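Side-chain contacts in FrpC operon protein (PDB 5EDF), which is of unknown function but, as the iron-regulated protein FrpD of Neisseria meningitidis, binds FrpC and may take part in adhesion: residues A[44-49]-A[77-82]; A[149-154]-A[200-205]; A[161-166]-A[206-211]. One frame throughout, in Å; residues are numbered along the deposited sequence.

Interactions 2 and 3 belong together: strands 150-155 and 161-167 are antiparallel neighbours in the large sheet, and both meet the C-terminal helix 205-224 or the loop that enters it. F151 N to H165 O, 2.8 Å, and Y153 N to I163 O, 2.9 Å, probably join the two strands. Interaction 1 lies across the chain's centre, about 27 Å from interaction 3 between centres, and joins hairpin strand 45-46 to the loop before helix 84-93. Interactions 1 and 3 are buried, one a single aromatic pair, the other aliphatic packing plus a leucine methyl over a histidine ring. Interaction 2 runs from a buried tyrosine-glutamine overlap to an exposed glutamine and uses amides and a water.

Interaction 1 (A[44-49]-A[77-82]); sequences TKWLSD and EPYNQQ
Y79 brings the face of its ring against the edge of the W46 indole in the loop 77-82, which leaves strand 73-77 and runs toward helix 84-93. After E77, the last residue of the strand, and P78, the CB of Y79 points toward segment 44-49. With CG anti to the backbone N (chi1 -179°), its ring is carried away from the loop and set broadside to the tryptophan. The six-membered ring of W46 arrives by its outer corner: CZ2 stands over the centre of the phenol ring, 3.5 Å above its plane, while CH2 reaches back to the root of the side chain, 3.5 Å from Y79 CG and as near to Y79 CB. The ring centroids are 4.8 Å apart and the planes meet at 64°, an edge-to-face pair tilted away from a strict T. This ring pair is the only contact between the two segments, and the two backbones stay well apart, with W46 CA and Y79 CA separated by 11.0 Å. W46 sits in the short antiparallel hairpin of strands 39-40 and 45-46, directly after a classic beta bulge in which T44 and K45 both face Q40. Both aromatic residues are buried, and their polar ends are satisfied elsewhere: W46 NE1 by A43 O, Y79 OH by E10 OE2. P11, from the same N-terminal loop as E10, also touches the indole. Further along, N80 turns back on its own loop, its OD1 taking a weak bond from Q82 N at 2.9 Å with a bent N-H...O angle of 124° and accepting a further bond from N83 N. Q81 NE2 bonds to P11 O, in the same loop as E10.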
loop_
_atom_site.group_PDB
_atom_site.type_symbol
_atom_site.label_atom_id
_atom_site.label_comp_id
_atom_site.label_asym_id
_atom_site.label_seq_id
_atom_site.Cartn_x
_atom_site.Cartn_y
_atom_site.Cartn_z
ATOM N N THR A 44 -12.171 5.177 -19.415
ATOM C CA THR A 44 -11.855 5.442 -20.843
ATOM C C THR A 44 -11.096 6.759 -21.021
ATOM O O THR A 44 -10.522 7.023 -22.083
ATOM C CB THR A 44 -13.109 5.429 -21.779
ATOM O OG1 THR A 44 -13.955 6.552 -21.480
ATOM C CG2 THR A 44 -13.851 4.132 -21.643
ATOM N N LYS A 45 -11.094 7.601 -19.996
ATOM C CA LYS A 45 -10.328 8.844 -20.069
ATOM C C LYS A 45 -9.443 8.895 -18.833
ATOM O O LYS A 45 -9.930 8.803 -17.705
ATOM C CB LYS A 45 -11.232 10.061 -20.117
ATOM C CG LYS A 45 -12.082 10.136 -21.387
ATOM C CD LYS A 45 -13.029 11.319 -21.340
ATOM C CE LYS A 45 -13.882 11.419 -22.612
ATOM N NZ LYS A 45 -14.755 10.218 -22.894
ATOM N N TRP A 46 -8.140 9.017 -19.042
ATOM C CA TRP A 46 -7.169 8.897 -17.972
ATOM C C TRP A 46 -6.432 10.202 -17.793
ATOM O O TRP A 46 -6.129 10.894 -18.773
ATOM C CB TRP A 46 -6.185 7.749 -18.260
ATOM C CG TRP A 46 -6.797 6.396 -18.036
ATOM C CD1 TRP A 46 -7.809 5.848 -18.722
ATOM C CD2 TRP A 46 -6.433 5.445 -17.010
ATOM N NE1 TRP A 46 -8.136 4.595 -18.211
ATOM C CE2 TRP A 46 -7.299 4.344 -17.153
ATOM C CE3 TRP A 46 -5.489 5.433 -15.977
ATOM C CZ2 TRP A 46 -7.243 3.246 -16.294
ATOM C CZ3 TRP A 46 -5.436 4.303 -15.143
ATOM C CH2 TRP A 46 -6.290 3.266 -15.319
ATOM N N LEU A 47 -6.128 10.503 -16.552
ATOM C CA LEU A 47 -5.393 11.704 -16.160
ATOM C C LEU A 47 -4.196 11.883 -17.068
ATOM O O LEU A 47 -3.456 10.930 -17.349
ATOM C CB LEU A 47 -4.875 11.611 -14.715
ATOM C CG LEU A 47 -4.348 12.903 -14.094
ATOM C CD1 LEU A 47 -5.484 13.880 -13.884
ATOM C CD2 LEU A 47 -3.669 12.596 -12.775
ATOM N N SER A 48 -3.976 13.129 -17.491
ATOM C CA SER A 48 -2.833 13.475 -18.309
ATOM C C SER A 48 -2.154 14.729 -17.802
ATOM O O SER A 48 -2.800 15.579 -17.200
ATOM C CB SER A 48 -3.295 13.729 -19.745
ATOM O OG SER A 48 -4.374 14.658 -19.840
ATOM N N ASP A 49 -0.862 14.877 -18.074
ATOM C CA ASP A 49 -0.194 16.179 -17.910
ATOM C C ASP A 49 -1.016 17.229 -18.701
ATOM O O ASP A 49 -1.477 16.986 -19.819
ATOM C CB ASP A 49 1.225 16.095 -18.458
ATOM C CG ASP A 49 2.125 15.176 -17.666
ATOM O OD1 ASP A 49 1.980 15.095 -16.432
ATOM O OD2 ASP A 49 3.037 14.595 -18.272
ATOM N N GLU A 77 0.522 -4.749 -9.827
ATOM C CA GLU A 77 0.397 -4.302 -11.216
ATOM C C GLU A 77 -0.379 -3.012 -11.335
ATOM O O GLU A 77 -1.357 -2.826 -10.627
ATOM C CB GLU A 77 -0.330 -5.358 -12.061
ATOM C CG GLU A 77 0.399 -6.668 -12.107
ATOM C CD GLU A 77 -0.230 -7.722 -12.993
ATOM O OE1 GLU A 77 -1.413 -7.608 -13.364
ATOM O OE2 GLU A 77 0.486 -8.702 -13.316
ATOM N N PRO A 78 -0.024 -2.167 -12.323
ATOM C CA PRO A 78 -0.919 -1.087 -12.740
ATOM C C PRO A 78 -2.036 -1.662 -13.581
ATOM O O PRO A 78 -2.027 -2.842 -13.937
ATOM C CB PRO A 78 -0.009 -0.232 -13.607
ATOM C CG PRO A 78 0.908 -1.222 -14.248
ATOM C CD PRO A 78 1.132 -2.266 -13.227
ATOM N N TYR A 79 -2.998 -0.806 -13.931
ATOM C CA TYR A 79 -4.045 -1.197 -14.863
ATOM C C TYR A 79 -3.452 -1.657 -16.178
ATOM O O TYR A 79 -2.620 -0.944 -16.794
ATOM C CB TYR A 79 -4.979 -0.000 -15.079
ATOM C CG TYR A 79 -6.170 -0.184 -15.992
ATOM C CD1 TYR A 79 -7.457 -0.229 -15.477
ATOM C CD2 TYR A 79 -6.013 -0.275 -17.375
ATOM C CE1 TYR A 79 -8.558 -0.349 -16.302
ATOM C CE2 TYR A 79 -7.123 -0.386 -18.223
ATOM C CZ TYR A 79 -8.393 -0.428 -17.682
ATOM O OH TYR A 79 -9.546 -0.544 -18.479
ATOM N N ASN A 80 -3.893 -2.821 -16.641
ATOM C CA ASN A 80 -3.483 -3.326 -17.949
ATOM C C ASN A 80 -4.603 -4.159 -18.551
ATOM O O ASN A 80 -5.631 -4.407 -17.898
ATOM C CB ASN A 80 -2.122 -4.068 -17.870
ATOM C CG ASN A 80 -2.173 -5.328 -17.040
ATOM O OD1 ASN A 80 -3.142 -6.080 -17.105
ATOM N ND2 ASN A 80 -1.115 -5.587 -16.305
ATOM N N GLN A 81 -4.441 -4.610 -19.797
ATOM C CA GLN A 81 -5.539 -5.316 -20.448
ATOM C C GLN A 81 -5.838 -6.678 -19.852
ATOM O O GLN A 81 -6.945 -7.182 -20.048
ATOM C CB GLN A 81 -5.333 -5.363 -21.956
ATOM C CG GLN A 81 -5.522 -4.021 -22.620
ATOM C CD GLN A 81 -6.910 -3.403 -22.409
ATOM O OE1 GLN A 81 -7.931 -3.967 -22.914
ATOM N NE2 GLN A 81 -6.964 -2.244 -21.694
ATOM N N GLN A 82 -4.875 -7.271 -19.162
ATOM C CA GLN A 82 -5.097 -8.585 -18.529
ATOM C C GLN A 82 -5.870 -8.451 -17.229
ATOM O O GLN A 82 -6.721 -9.289 -16.936
ATOM C CB GLN A 82 -3.761 -9.293 -18.298
ATOM C CG GLN A 82 -3.030 -9.738 -19.556
ATOM C CD GLN A 82 -2.392 -8.594 -20.345
ATOM O OE1 GLN A 82 -1.672 -7.755 -19.788
ATOM N NE2 GLN A 82 -2.649 -8.567 -21.656
#

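Interaction 2 (A[149-154]-A[200-205]); sequences HEFYYI and KQQLTQ
Q205 lies across one face of the Y153 ring, its aliphatic part and its amide both overlapping the aromatic carbons. The contact joins strand 150-155 of the large antiparallel sheet to the loop that enters the C-terminal helix 205-224, and Q205 is the first residue of that helix. T204, its N-cap, forms a capping box with E207: the threonine side chain caps a backbone N of the first turn, and E207 OE1 accepts from T204 N. Fully extended, with CG anti to the backbone N (chi1 -173°), Q205 runs over the tyrosine. Its CG makes a CH-pi contact 3.8 Å from the Y153 ring centroid, offset toward the rim. Beyond it the amide lies nearly flat on the ring, the planes only 19° apart, with Q205 NE2 3.5 Å from Y153 CD1. The amide is held in this attitude from its far end, where NE2 bonds to S128 OG and OE1 receives A129 N, which probably fixes its rotation. Y133, on strand 133-138, touches both Y153 and Q205.

Two residues earlier on the strand, F151 points to the same side and meets the more exposed Q202. Here too the glutamine is extended, but it crosses the ring at about a right angle and touches it with its end alone: Q202 NE2 is 3.4 Å from F151 CE2 and 3.5 Å from F151 CZ, the amide turned 32° from the ring plane. Between the two pairs, a water bridges the segments. It lies 2.7 Å from Y153 OH, at the edge of that ring and in its plane, and donates to L203 O at 2.7 Å, while its oxygen stands over the centre of the F151 ring.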
loop_
_atom_site.group_PDB
_atom_site.type_symbol
_atom_site.label_atom_id
_atom_site.label_comp_id
_atom_site.label_asym_id
_atom_site.label_seq_id
_atom_site.Cartn_x
_atom_site.Cartn_y
_atom_site.Cartn_z
ATOM N N HIS A 149 -5.554 -11.673 18.349
ATOM C CA HIS A 149 -4.264 -12.120 17.890
ATOM C C HIS A 149 -3.739 -11.113 16.866
ATOM O O HIS A 149 -4.354 -10.950 15.823
ATOM C CB HIS A 149 -4.397 -13.493 17.216
ATOM C CG HIS A 149 -3.111 -14.245 17.118
ATOM N ND1 HIS A 149 -2.998 -15.425 16.411
ATOM C CD2 HIS A 149 -1.896 -14.019 17.668
ATOM C CE1 HIS A 149 -1.764 -15.884 16.525
ATOM N NE2 HIS A 149 -1.073 -15.048 17.277
ATOM N N GLU A 150 -2.620 -10.485 17.166
ATOM C CA GLU A 150 -2.071 -9.443 16.292
ATOM C C GLU A 150 -0.578 -9.635 16.188
ATOM O O GLU A 150 0.070 -10.161 17.114
ATOM C CB GLU A 150 -2.432 -8.055 16.801
ATOM C CG GLU A 150 -3.863 -8.044 17.350
ATOM C CD GLU A 150 -4.557 -6.710 17.325
ATOM O OE1 GLU A 150 -3.883 -5.686 17.542
ATOM O OE2 GLU A 150 -5.796 -6.714 17.114
ATOM N N PHE A 151 -0.037 -9.295 15.040
ATOM C CA PHE A 151 1.382 -9.365 14.735
ATOM C C PHE A 151 1.886 -8.005 14.283
ATOM O O PHE A 151 1.154 -7.255 13.598
ATOM C CB PHE A 151 1.622 -10.327 13.569
ATOM C CG PHE A 151 1.242 -11.726 13.843
ATOM C CD1 PHE A 151 2.172 -12.590 14.395
ATOM C CD2 PHE A 151 -0.021 -12.187 13.583
ATOM C CE1 PHE A 151 1.857 -13.913 14.670
ATOM C CE2 PHE A 151 -0.368 -13.523 13.859
ATOM C CZ PHE A 151 0.589 -14.389 14.398
ATOM N N TYR A 152 3.120 -7.675 14.617
ATOM C CA TYR A 152 3.805 -6.491 14.173
ATOM C C TYR A 152 5.118 -6.878 13.580
ATOM O O TYR A 152 5.814 -7.717 14.159
ATOM C CB TYR A 152 4.064 -5.517 15.335
ATOM C CG TYR A 152 2.833 -5.010 16.036
ATOM C CD1 TYR A 152 2.262 -3.788 15.716
ATOM C CD2 TYR A 152 2.211 -5.773 17.028
ATOM C CE1 TYR A 152 1.128 -3.338 16.377
ATOM C CE2 TYR A 152 1.072 -5.325 17.683
ATOM C CZ TYR A 152 0.532 -4.105 17.363
ATOM O OH TYR A 152 -0.558 -3.643 18.027
ATOM N N TYR A 153 5.485 -6.267 12.473
ATOM C CA TYR A 153 6.789 -6.362 11.863
ATOM C C TYR A 153 7.319 -4.953 11.683
ATOM O O TYR A 153 6.738 -4.166 10.934
ATOM C CB TYR A 153 6.737 -7.149 10.569
ATOM C CG TYR A 153 6.038 -8.490 10.730
ATOM C CD1 TYR A 153 6.678 -9.551 11.325
ATOM C CD2 TYR A 153 4.743 -8.687 10.297
ATOM C CE1 TYR A 153 6.027 -10.784 11.512
ATOM C CE2 TYR A 153 4.101 -9.892 10.466
ATOM C CZ TYR A 153 4.754 -10.943 11.067
ATOM O OH TYR A 153 4.118 -12.164 11.206
ATOM N N ILE A 154 8.427 -4.623 12.324
ATOM C CA ILE A 154 8.951 -3.270 12.390
ATOM C C ILE A 154 10.344 -3.219 11.791
ATOM O O ILE A 154 11.240 -3.921 12.237
ATOM C CB ILE A 154 8.994 -2.750 13.849
ATOM C CG1 ILE A 154 7.598 -2.786 14.444
ATOM C CG2 ILE A 154 9.599 -1.358 13.903
ATOM C CD1 ILE A 154 7.496 -2.313 15.866
ATOM N N LYS A 200 -8.721 -12.810 3.500
ATOM C CA LYS A 200 -9.159 -13.042 4.880
ATOM C C LYS A 200 -8.200 -13.989 5.617
ATOM O O LYS A 200 -8.143 -14.006 6.858
ATOM C CB LYS A 200 -10.592 -13.619 4.888
ATOM C CG LYS A 200 -11.668 -12.749 4.224
ATOM C CD LYS A 200 -13.040 -13.451 4.209
ATOM C CE LYS A 200 -13.080 -14.590 3.192
ATOM N NZ LYS A 200 -12.820 -14.137 1.784
ATOM N N GLN A 201 -7.415 -14.754 4.872
ATOM C CA GLN A 201 -6.509 -15.737 5.475
ATOM C C GLN A 201 -5.308 -15.064 6.157
ATOM O O GLN A 201 -4.850 -13.990 5.736
ATOM C CB GLN A 201 -6.040 -16.767 4.424
ATOM C CG GLN A 201 -4.955 -16.272 3.433
ATOM C CD GLN A 201 -5.503 -15.512 2.243
ATOM O OE1 GLN A 201 -6.704 -15.194 2.169
ATOM N NE2 GLN A 201 -4.621 -15.219 1.306
ATOM N N GLN A 202 -4.808 -15.646 7.230
ATOM C CA GLN A 202 -3.561 -15.187 7.828
ATOM C C GLN A 202 -2.432 -15.251 6.795
ATOM O O GLN A 202 -2.299 -16.212 6.054
ATOM C CB GLN A 202 -3.227 -16.014 9.066
ATOM C CG GLN A 202 -2.079 -15.485 9.900
ATOM C CD GLN A 202 -1.757 -16.351 11.115
ATOM O OE1 GLN A 202 -2.569 -17.146 11.554
ATOM N NE2 GLN A 202 -0.572 -16.153 11.665
ATOM N N LEU A 203 -1.616 -14.205 6.759
ATOM C CA LEU A 203 -0.548 -14.074 5.823
ATOM C C LEU A 203 0.767 -14.229 6.567
ATOM O O LEU A 203 0.884 -13.882 7.744
ATOM C CB LEU A 203 -0.628 -12.688 5.139
ATOM C CG LEU A 203 -1.916 -12.441 4.363
ATOM C CD1 LEU A 203 -1.951 -10.985 3.817
ATOM C CD2 LEU A 203 -2.097 -13.447 3.215
ATOM N N THR A 204 1.774 -14.733 5.885
ATOM C CA THR A 204 3.064 -14.927 6.496
ATOM C C THR A 204 3.864 -13.647 6.478
ATOM O O THR A 204 3.565 -12.709 5.723
ATOM C CB THR A 204 3.893 -15.992 5.770
ATOM O OG1 THR A 204 4.258 -15.499 4.475
ATOM C CG2 THR A 204 3.124 -17.314 5.601
ATOM N N GLN A 205 4.913 -13.589 7.282
ATOM C CA GLN A 205 5.816 -12.471 7.265
ATOM C C GLN A 205 6.413 -12.276 5.873
ATOM O O GLN A 205 6.623 -11.138 5.433
ATOM C CB GLN A 205 6.921 -12.610 8.300
ATOM C CG GLN A 205 7.779 -11.374 8.402
ATOM C CD GLN A 205 8.904 -11.470 9.423
ATOM O OE1 GLN A 205 9.184 -12.539 9.975
ATOM N NE2 GLN A 205 9.615 -10.361 9.629
HETATM O O HOH W 1 1.856 -13.326 10.184
#

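Interaction 3 (A[161-166]-A[206-211]); sequences AIITHR and QELVGY
Helix-on-sheet packing brings the first turns of the C-terminal helix 205-224 against strand 161-167, near the middle of the large antiparallel sheet. The short segment axes come within 10.0 Å and run in roughly opposed directions, at 142°. L208 carries most of the contact, pointing toward the strand between I163 and H165, two residues whose side chains leave the same face. L208 CD1 sits over the imidazole of H165, 3.8 Å from H165 CG and displaced toward the rim on the CB side, a CH-pi contact in which the leucine crosses the ring at about a right angle. In H165, chi1 of -172° carries the ring out from the strand, and chi2 of 61° turns a face to the methyl group. Both ring nitrogens are engaged elsewhere, ND1 with T180 OG1 and NE2 with the backbone N-H of L203, which probably keeps the imidazole from turning; the ring of Y178 also meets it.

I163 packs by both branches. Its CG2 lies 4.1 Å from L208 CB, whereas CD1 reaches past the leucine to the helix backbone, 3.9 Å from L208 O, and meets V209 CG2 at 4.2 Å.

On the opposite face of the strand, I162 borders the site of a bound azide with L110, S111 and M114. The helix side is flanked by strand 178-186, where T180 touches both I163 and L208, and by strand 150-155, where Y153 packs on L208; farther out, Y133 of strand 133-138 meets I163 and V209.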
loop_
_atom_site.group_PDB
_atom_site.type_symbol
_atom_site.label_atom_id
_atom_site.label_comp_id
_atom_site.label_asym_id
_atom_site.label_seq_id
_atom_site.Cartn_x
_atom_site.Cartn_y
_atom_site.Cartn_z
ATOM N N ALA A 161 9.376 1.173 8.640
ATOM C CA ALA A 161 8.042 0.701 8.328
ATOM C C ALA A 161 7.494 -0.045 9.514
ATOM O O ALA A 161 8.256 -0.704 10.255
ATOM C CB ALA A 161 8.064 -0.232 7.112
ATOM N N ILE A 162 6.180 -0.001 9.700
ATOM C CA ILE A 162 5.502 -0.837 10.662
ATOM C C ILE A 162 4.326 -1.519 9.969
ATOM O O ILE A 162 3.431 -0.845 9.413
ATOM C CB ILE A 162 5.081 -0.082 11.954
ATOM C CG1 ILE A 162 4.242 -0.994 12.859
ATOM C CG2 ILE A 162 4.334 1.184 11.614
ATOM C CD1 ILE A 162 4.232 -0.603 14.340
ATOM N N ILE A 163 4.343 -2.860 9.962
ATOM C CA ILE A 163 3.334 -3.689 9.347
ATOM C C ILE A 163 2.576 -4.352 10.500
ATOM O O ILE A 163 3.168 -4.974 11.376
ATOM C CB ILE A 163 3.966 -4.782 8.479
ATOM C CG1 ILE A 163 4.849 -4.196 7.384
ATOM C CG2 ILE A 163 2.833 -5.701 7.912
ATOM C CD1 ILE A 163 5.650 -5.263 6.553
ATOM N N THR A 164 1.252 -4.175 10.546
ATOM C CA THR A 164 0.400 -4.764 11.602
ATOM C C THR A 164 -0.613 -5.676 10.955
ATOM O O THR A 164 -1.301 -5.301 10.027
ATOM C CB THR A 164 -0.319 -3.694 12.411
ATOM O OG1 THR A 164 0.597 -2.692 12.847
ATOM C CG2 THR A 164 -1.033 -4.289 13.645
ATOM N N HIS A 165 -0.666 -6.917 11.400
ATOM C CA HIS A 165 -1.538 -7.950 10.804
ATOM C C HIS A 165 -2.363 -8.539 11.924
ATOM O O HIS A 165 -1.799 -9.013 12.907
ATOM C CB HIS A 165 -0.638 -9.014 10.162
ATOM C CG HIS A 165 -1.356 -10.044 9.346
ATOM N ND1 HIS A 165 -2.111 -9.729 8.231
ATOM C CD2 HIS A 165 -1.396 -11.394 9.455
ATOM C CE1 HIS A 165 -2.605 -10.841 7.713
ATOM N NE2 HIS A 165 -2.149 -11.872 8.408
ATOM N N ARG A 166 -3.686 -8.481 11.834
ATOM C CA ARG A 166 -4.542 -8.818 12.960
ATOM C C ARG A 166 -5.771 -9.615 12.560
ATOM O O ARG A 166 -6.326 -9.445 11.469
ATOM C CB ARG A 166 -4.977 -7.545 13.681
ATOM C CG ARG A 166 -5.581 -6.505 12.767
ATOM C CD ARG A 166 -6.179 -5.322 13.502
ATOM N NE ARG A 166 -5.373 -4.803 14.613
ATOM C CZ ARG A 166 -4.567 -3.746 14.539
ATOM N NH1 ARG A 166 -4.415 -3.077 13.400
ATOM N NH2 ARG A 166 -3.916 -3.346 15.622
ATOM N N GLN A 206 6.689 -13.385 5.192
ATOM C CA GLN A 206 7.278 -13.311 3.866
ATOM C C GLN A 206 6.326 -12.650 2.877
ATOM O O GLN A 206 6.745 -11.846 2.036
ATOM C CB GLN A 206 7.729 -14.686 3.372
ATOM C CG GLN A 206 8.895 -15.301 4.161
ATOM C CD GLN A 206 8.479 -16.132 5.374
ATOM O OE1 GLN A 206 7.331 -16.091 5.839
ATOM N NE2 GLN A 206 9.430 -16.890 5.897
ATOM N N GLU A 207 5.037 -12.988 2.951
ATOM C CA GLU A 207 4.035 -12.338 2.095
ATOM C C GLU A 207 3.931 -10.848 2.391
ATOM O O GLU A 207 3.904 -10.034 1.473
ATOM C CB GLU A 207 2.666 -12.977 2.287
ATOM C CG GLU A 207 2.577 -14.380 1.697
ATOM C CD GLU A 207 1.258 -15.053 2.005
ATOM O OE1 GLU A 207 1.011 -15.386 3.196
ATOM O OE2 GLU A 207 0.486 -15.324 1.049
ATOM N N LEU A 208 3.913 -10.495 3.670
ATOM C CA LEU A 208 3.734 -9.098 4.083
ATOM C C LEU A 208 4.963 -8.229 3.793
ATOM O O LEU A 208 4.858 -7.169 3.188
ATOM C CB LEU A 208 3.357 -9.058 5.563
ATOM C CG LEU A 208 2.059 -9.744 5.957
ATOM C CD1 LEU A 208 1.955 -9.951 7.479
ATOM C CD2 LEU A 208 0.909 -8.886 5.481
ATOM N N VAL A 209 6.147 -8.694 4.208
ATOM C CA VAL A 209 7.394 -7.993 3.874
ATOM C C VAL A 209 7.622 -7.947 2.375
ATOM O O VAL A 209 8.043 -6.914 1.835
ATOM C CB VAL A 209 8.630 -8.597 4.629
ATOM C CG1 VAL A 209 9.930 -7.962 4.124
ATOM C CG2 VAL A 209 8.482 -8.332 6.118
ATOM N N GLY A 210 7.324 -9.028 1.664
ATOM C CA GLY A 210 7.469 -9.035 0.219
ATOM C C GLY A 210 6.668 -7.928 -0.432
ATOM O O GLY A 210 7.149 -7.257 -1.350
ATOM N N TYR A 211 5.432 -7.762 0.003
ATOM C CA TYR A 211 4.568 -6.702 -0.538
ATOM C C TYR A 211 5.229 -5.363 -0.273
ATOM O O TYR A 211 5.324 -4.529 -1.200
ATOM C CB TYR A 211 3.179 -6.833 0.097
ATOM C CG TYR A 211 2.088 -5.961 -0.517
ATOM C CD1 TYR A 211 0.981 -6.526 -1.093
ATOM C CD2 TYR A 211 2.186 -4.573 -0.494
ATOM C CE1 TYR A 211 -0.028 -5.744 -1.634
ATOM C CE2 TYR A 211 1.196 -3.794 -1.044
ATOM C CZ TYR A 211 0.085 -4.373 -1.623
ATOM O OH TYR A 211 -0.875 -3.511 -2.161
#